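Local coordinates for oxalate oxidase (PDB 1FI2) that oxidises oxalate with molecular oxygen to carbon dioxide and hydrogen peroxide, and also has superoxide dismutase activity, as a manganese-containing homohexamer of the germin family, at the interface of chains A and B and the interface of chains A and C. Coordinates in Å, arbitrary orientation; residue numbers count along the deposited sequence, not the author numbering. Chains: chain A/B/C, Oxalate oxidase.

Contact 1: the interface of chains A and B. Residues chain A 64, 70, 72-73; chain B 94, 96, 130.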
loop_
_atom_site.group_PDB
_atom_site.type_symbol
_atom_site.label_atom_id
_atom_site.label_comp_id
_atom_site.label_asym_id
_atom_site.label_seq_id
_atom_site.Cartn_x
_atom_site.Cartn_y
_atom_site.Cartn_z
ATOM N N TRP A 64 -15.288 -17.768 -4.859
ATOM C CA TRP A 64 -15.885 -16.633 -5.555
ATOM C C TRP A 64 -14.786 -15.928 -6.342
ATOM O O TRP A 64 -14.203 -14.938 -5.893
ATOM C CB TRP A 64 -16.531 -15.662 -4.573
ATOM C CG TRP A 64 -17.477 -14.641 -5.122
ATOM C CD1 TRP A 64 -17.919 -14.506 -6.408
ATOM C CD2 TRP A 64 -18.176 -13.640 -4.365
ATOM N NE1 TRP A 64 -18.809 -13.467 -6.507
ATOM C CE2 TRP A 64 -18.996 -12.926 -5.261
ATOM C CE3 TRP A 64 -18.174 -13.271 -3.015
ATOM C CZ2 TRP A 64 -19.805 -11.864 -4.858
ATOM C CZ3 TRP A 64 -18.980 -12.221 -2.614
ATOM C CH2 TRP A 64 -19.783 -11.533 -3.532
ATOM N N LEU A 70 -9.993 -7.385 -6.037
ATOM C CA LEU A 70 -10.887 -6.385 -5.484
ATOM C C LEU A 70 -10.712 -6.101 -4.004
ATOM O O LEU A 70 -11.309 -5.162 -3.471
ATOM C CB LEU A 70 -12.343 -6.762 -5.794
ATOM C CG LEU A 70 -12.689 -6.944 -7.278
ATOM C CD1 LEU A 70 -14.181 -7.209 -7.425
ATOM C CD2 LEU A 70 -12.269 -5.740 -8.111
ATOM N N VAL A 72 -11.546 -7.927 -1.219
ATOM C CA VAL A 72 -12.586 -8.298 -0.279
ATOM C C VAL A 72 -13.017 -9.757 -0.463
ATOM O O VAL A 72 -12.723 -10.401 -1.465
ATOM C CB VAL A 72 -13.870 -7.451 -0.404
ATOM C CG1 VAL A 72 -13.729 -6.021 0.093
ATOM C CG2 VAL A 72 -14.350 -7.452 -1.855
ATOM N N SER A 73 -13.651 -10.282 0.582
ATOM C CA SER A 73 -14.221 -11.624 0.563
ATOM C C SER A 73 -15.126 -11.795 1.783
ATOM O O SER A 73 -15.180 -10.908 2.636
ATOM C CB SER A 73 -13.151 -12.706 0.525
ATOM O OG SER A 73 -12.473 -12.805 1.763
ATOM N N THR B 94 -13.969 -0.731 -2.320
ATOM C CA THR B 94 -14.766 -1.806 -2.891
ATOM C C THR B 94 -15.870 -2.137 -1.885
ATOM O O THR B 94 -15.640 -2.069 -0.679
ATOM C CB THR B 94 -13.924 -3.075 -3.129
ATOM O OG1 THR B 94 -12.916 -2.838 -4.125
ATOM C CG2 THR B 94 -14.783 -4.250 -3.586
ATOM N N ILE B 96 -18.849 -5.003 -0.641
ATOM C CA ILE B 96 -19.251 -6.415 -0.696
ATOM C C ILE B 96 -20.489 -6.569 0.174
ATOM O O ILE B 96 -20.470 -6.198 1.350
ATOM C CB ILE B 96 -18.078 -7.330 -0.336
ATOM C CG1 ILE B 96 -18.419 -8.801 -0.599
ATOM C CG2 ILE B 96 -17.605 -7.133 1.098
ATOM C CD1 ILE B 96 -17.203 -9.710 -0.597
ATOM N N VAL B 130 -20.690 -7.885 -5.391
ATOM C CA VAL B 130 -19.452 -7.134 -5.153
ATOM C C VAL B 130 -19.351 -5.976 -6.134
ATOM O O VAL B 130 -19.644 -6.097 -7.325
ATOM C CB VAL B 130 -18.229 -8.059 -5.157
ATOM C CG1 VAL B 130 -17.941 -8.631 -6.530
ATOM C CG2 VAL B 130 -17.002 -7.336 -4.606
HETATM O O HOH W 1 -10.031 -2.220 -3.524
#

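Contact 2: the interface of chains A and C. Residues chain A 51-52, 164, 196-197, 201; chain C 182-184.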
loop_
_atom_site.group_PDB
_atom_site.type_symbol
_atom_site.label_atom_id
_atom_site.label_comp_id
_atom_site.label_asym_id
_atom_site.label_seq_id
_atom_site.Cartn_x
_atom_site.Cartn_y
_atom_site.Cartn_z
ATOM N N PRO A 51 -16.786 -31.812 15.172
ATOM C CA PRO A 51 -16.164 -31.775 16.484
ATOM C C PRO A 51 -16.236 -30.400 17.126
ATOM O O PRO A 51 -16.545 -30.297 18.317
ATOM C CB PRO A 51 -14.726 -32.210 16.236
ATOM C CG PRO A 51 -14.762 -32.962 14.950
ATOM C CD PRO A 51 -15.864 -32.333 14.135
ATOM N N ASN A 52 -16.015 -29.334 16.353
ATOM C CA ASN A 52 -16.144 -27.984 16.870
ATOM C C ASN A 52 -17.594 -27.569 17.086
ATOM O O ASN A 52 -17.798 -26.707 17.959
ATOM C CB ASN A 52 -15.514 -26.926 15.960
ATOM C CG ASN A 52 -14.011 -26.984 15.863
ATOM O OD1 ASN A 52 -13.314 -27.407 16.782
ATOM N ND2 ASN A 52 -13.497 -26.535 14.722
ATOM N N PRO A 164 -5.933 -24.520 17.971
ATOM C CA PRO A 164 -5.900 -25.882 18.480
ATOM C C PRO A 164 -5.419 -26.882 17.444
ATOM O O PRO A 164 -4.483 -27.650 17.686
ATOM C CB PRO A 164 -7.329 -26.156 18.929
ATOM C CG PRO A 164 -7.925 -24.803 19.146
ATOM C CD PRO A 164 -7.284 -23.921 18.093
ATOM N N LYS A 196 -6.726 -35.923 20.175
ATOM C CA LYS A 196 -7.996 -35.323 19.817
ATOM C C LYS A 196 -7.980 -34.631 18.460
ATOM O O LYS A 196 -9.044 -34.298 17.930
ATOM C CB LYS A 196 -8.401 -34.297 20.887
ATOM C CG LYS A 196 -8.322 -34.803 22.317
ATOM C CD LYS A 196 -9.319 -35.920 22.580
ATOM C CE LYS A 196 -9.230 -36.404 24.018
ATOM N NZ LYS A 196 -10.191 -37.515 24.278
ATOM N N PHE A 197 -6.797 -34.340 17.921
ATOM C CA PHE A 197 -6.674 -33.655 16.643
ATOM C C PHE A 197 -5.956 -34.492 15.595
ATOM O O PHE A 197 -5.619 -33.992 14.516
ATOM C CB PHE A 197 -5.949 -32.307 16.806
ATOM C CG PHE A 197 -6.730 -31.328 17.646
ATOM C CD1 PHE A 197 -6.571 -31.306 19.019
ATOM C CD2 PHE A 197 -7.650 -30.477 17.056
ATOM C CE1 PHE A 197 -7.310 -30.437 19.798
ATOM C CE2 PHE A 197 -8.383 -29.596 17.829
ATOM C CZ PHE A 197 -8.213 -29.581 19.200
ATOM N N SER A 201 -8.990 -32.424 11.660
ATOM C CA SER A 201 -10.033 -31.416 11.803
ATOM C C SER A 201 -10.354 -31.190 13.278
ATOM O O SER A 201 -11.078 -30.223 13.589
ATOM C CB SER A 201 -11.290 -31.822 11.036
ATOM O OG SER A 201 -11.807 -33.055 11.507
ATOM O OXT SER A 201 -9.855 -31.976 14.111
ATOM N N ALA C 182 -13.057 -26.220 22.650
ATOM C CA ALA C 182 -12.040 -25.991 21.639
ATOM C C ALA C 182 -10.890 -26.988 21.692
ATOM O O ALA C 182 -10.388 -27.364 20.632
ATOM C CB ALA C 182 -11.484 -24.576 21.783
ATOM N N LEU C 183 -10.465 -27.395 22.885
ATOM C CA LEU C 183 -9.326 -28.303 23.006
ATOM C C LEU C 183 -9.705 -29.767 23.117
ATOM O O LEU C 183 -8.850 -30.654 23.055
ATOM C CB LEU C 183 -8.463 -27.874 24.202
ATOM C CG LEU C 183 -7.901 -26.449 24.106
ATOM C CD1 LEU C 183 -7.180 -26.068 25.389
ATOM C CD2 LEU C 183 -6.973 -26.313 22.907
ATOM N N ARG C 184 -10.988 -30.048 23.282
ATOM C CA ARG C 184 -11.532 -31.397 23.357
ATOM C C ARG C 184 -11.001 -32.219 24.519
ATOM O O ARG C 184 -10.834 -33.440 24.437
ATOM C CB ARG C 184 -11.319 -32.098 22.003
ATOM C CG ARG C 184 -11.977 -31.391 20.822
ATOM C CD ARG C 184 -11.410 -31.870 19.488
ATOM N NE ARG C 184 -11.765 -30.959 18.404
ATOM C CZ ARG C 184 -11.421 -31.066 17.133
ATOM N NH1 ARG C 184 -10.674 -32.081 16.711
ATOM N NH2 ARG C 184 -11.813 -30.143 16.260
HETATM O O HOH W 2 -10.804 -26.748 17.875
HETATM O O HOH W 3 -13.501 -28.818 19.078
#

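Contact 3: the interface of chains A and B. Residues chain A 100, 148; chain B 100, 148.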
loop_
_atom_site.group_PDB
_atom_site.type_symbol
_atom_site.label_atom_id
_atom_site.label_comp_id
_atom_site.label_asym_id
_atom_site.label_seq_id
_atom_site.Cartn_x
_atom_site.Cartn_y
_atom_site.Cartn_z
ATOM N N MET A 100 -26.536 -12.896 12.563
ATOM C CA MET A 100 -27.842 -12.908 11.918
ATOM C C MET A 100 -28.928 -13.529 12.782
ATOM O O MET A 100 -30.079 -13.094 12.736
ATOM C CB MET A 100 -27.749 -13.615 10.568
ATOM C CG MET A 100 -26.922 -12.895 9.521
ATOM S SD MET A 100 -27.328 -11.166 9.277
ATOM C CE MET A 100 -29.102 -11.113 9.528
ATOM N N TYR A 148 -26.065 -18.046 13.693
ATOM C CA TYR A 148 -25.270 -17.879 12.472
ATOM C C TYR A 148 -24.868 -16.420 12.292
ATOM O O TYR A 148 -25.533 -15.502 12.767
ATOM C CB TYR A 148 -25.942 -18.472 11.258
ATOM C CG TYR A 148 -26.833 -17.680 10.349
ATOM C CD1 TYR A 148 -26.312 -16.947 9.287
ATOM C CD2 TYR A 148 -28.214 -17.679 10.509
ATOM C CE1 TYR A 148 -27.131 -16.227 8.434
ATOM C CE2 TYR A 148 -29.047 -16.963 9.669
ATOM C CZ TYR A 148 -28.497 -16.242 8.631
ATOM O OH TYR A 148 -29.321 -15.523 7.792
ATOM N N MET B 100 -30.550 -9.324 2.838
ATOM C CA MET B 100 -31.101 -10.035 3.985
ATOM C C MET B 100 -32.564 -10.406 3.809
ATOM O O MET B 100 -32.997 -11.458 4.282
ATOM C CB MET B 100 -30.896 -9.212 5.254
ATOM C CG MET B 100 -29.453 -9.049 5.689
ATOM S SD MET B 100 -28.503 -10.566 5.786
ATOM C CE MET B 100 -29.704 -11.777 6.338
ATOM N N TYR B 148 -34.024 -5.344 2.519
ATOM C CA TYR B 148 -32.876 -4.754 3.216
ATOM C C TYR B 148 -31.614 -5.565 2.947
ATOM O O TYR B 148 -31.661 -6.761 2.664
ATOM C CB TYR B 148 -33.144 -4.527 4.683
ATOM C CG TYR B 148 -32.805 -5.533 5.741
ATOM C CD1 TYR B 148 -31.540 -5.571 6.322
ATOM C CD2 TYR B 148 -33.749 -6.440 6.208
ATOM C CE1 TYR B 148 -31.225 -6.488 7.311
ATOM C CE2 TYR B 148 -33.451 -7.364 7.193
ATOM C CZ TYR B 148 -32.187 -7.379 7.741
ATOM O OH TYR B 148 -31.882 -8.300 8.721
#

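Contact 1: the interface of chains A and B
B:Ile96 enters chain A between A:Trp64 and A:Val72, in the interface of two germin subunits, cupin-type beta-jellyrolls that assemble as a hexamer. It lies on strand 95-101, directly after the manganese ligand B:Glu95. Followed outward, its CB faces the CG2 methyl of A:Val72 at 4.0 Å. The branch methyl CG2 meets CB and CG1 of the same valine, the two side chains passing in opposite directions. CG1 stands anti to the backbone N (chi1 -171°), which sends the longer arm toward the indole; it touches A:Trp64 CZ3 at 4.0 Å. At the tip, CD1 packs at 3.7 Å against that same A:Trp64 CZ3, on the benzene ring of the indole, and it also reaches the backbone CA of A:Ser73, where strand 73-79 begins.

A:Val72 CG2 is itself shared by several partners, the isoleucine and B:Thr94 CG2 among them. A:Val72 CG2 also lies 3.8 Å from B:Val130 CG2. This second valine, on strand 128-131, packs beside them, its CG2 near A:Leu70 CD1 and its CG1 4.1 Å from A:Trp64 CZ2. Beside this apolar cluster lies a polar link. The hydroxyl OG1 of B:Thr94 donates a hydrogen bond of 2.9 Å to the backbone O of A:Leu70, in the carbonyl plane and on a lone pair, with a C=O...O angle of 141°. Water 1 bridges the same two oxygens, lying 3.0 Å from B:Thr94 OG1.

Contact 2: the interface of chains A and C
With CG beside its backbone N (chi1 -59°) and the chain extended from there to NE, C:Arg184 carries its guanidinium from the end of helix 176-183 across to A:Phe197 and A:Pro51 of a neighbouring germin subunit. The group is sandwiched: A:Phe197 CE2 lies over the centre of one face, 3.4 Å from CZ, the ring turned 20° from the guanidinium plane, while A:Pro51 CB covers the opposite face. Around the edge, the C-terminal carboxylate of A:Ser201, a poorly ordered residue, is gripped end-on, with NH1 donating to OXT at 2.7 Å and NH2 to O at 2.8 Å. NH1 also donates to the backbone O of A:Lys196 at 3.0 Å. A longer bond of 3.2 Å runs from NH2 to the amide OD1 of A:Asn52, whose carbonyl plane the donor stands above. NE is linked to OD1 through water 3, and water 2 joins OD1 to the backbone O of C:Ala182. A methionine at C:Arg184 would probably leave the A:Ser201 carboxylate without its charged partner and the A:Lys196 carbonyl without this donor. Alongside, A:Lys196 CB packs 3.8 Å from C:Arg184 CB, and A:Pro164 meets C:Leu183 CD2.

Contact 3: the interface of chains A and B
The ends of A:Met100 and B:Met100 meet across the two-fold axis relating these germin subunits, their SD-CE bonds lying side by side and both pointing the same way along the axis. CE to CE measures 3.3 Å, tighter than usual for two carbons. The thioether sulfurs follow closely, A:Met100 SD lying 3.7 Å from B:Met100 SD, and each sulfur is 3.8 Å from the opposite CE, so the ends of the two chains form a compact cluster of two sulfurs and two methyls. Each methionine reaches it by a folded path: CG is anti to the carbonyl carbon and beside the backbone N (chi1 -67°), and the chain then bends at chi2 (-50°) and again at chi3 (-35°), which turns the methyl along the axis instead of letting the chain run straight on.

The next shell is formed by the tyrosines. The phenol oxygen of A:Tyr148 approaches B:Met100 CE at 4.0 Å, and B:Tyr148 makes the equivalent approach to A:Met100, the two residues of each pair coming from opposite directions. One face of the A:Tyr148 ring also lies against A:Met100 CB, over the rim of the ring and not its centre, and likewise in B. That contact is likely to steady the ring beside the start of the methionine chain, with the hydroxyl extending toward the partner's methyl. Farther out, both residues belong to strands of the jellyroll, A:Met100 and B:Met100 near the end of strand 95-101, A:Tyr148 and B:Tyr148 near the start of strand 147-153.

Contact 1 and contact 3 belong to the same A-B interface, their C-alpha centres about 18 Å apart, and strand 95-101 of chain B serves both, with its early part in contact 1 and its far end in contact 3. Contact 2 lies about 31 Å from contact 1 and 29 Å from contact 3. In these patches chain A meets B through loops and strands of its jellyroll, and C through its C-terminal segment, helix 163-169 and the loop around A:Pro51. Two different two-fold interfaces on one subunit fit the known hexamer, a trimer of dimers, with the twins of contacts 1 and 2 repeating each link.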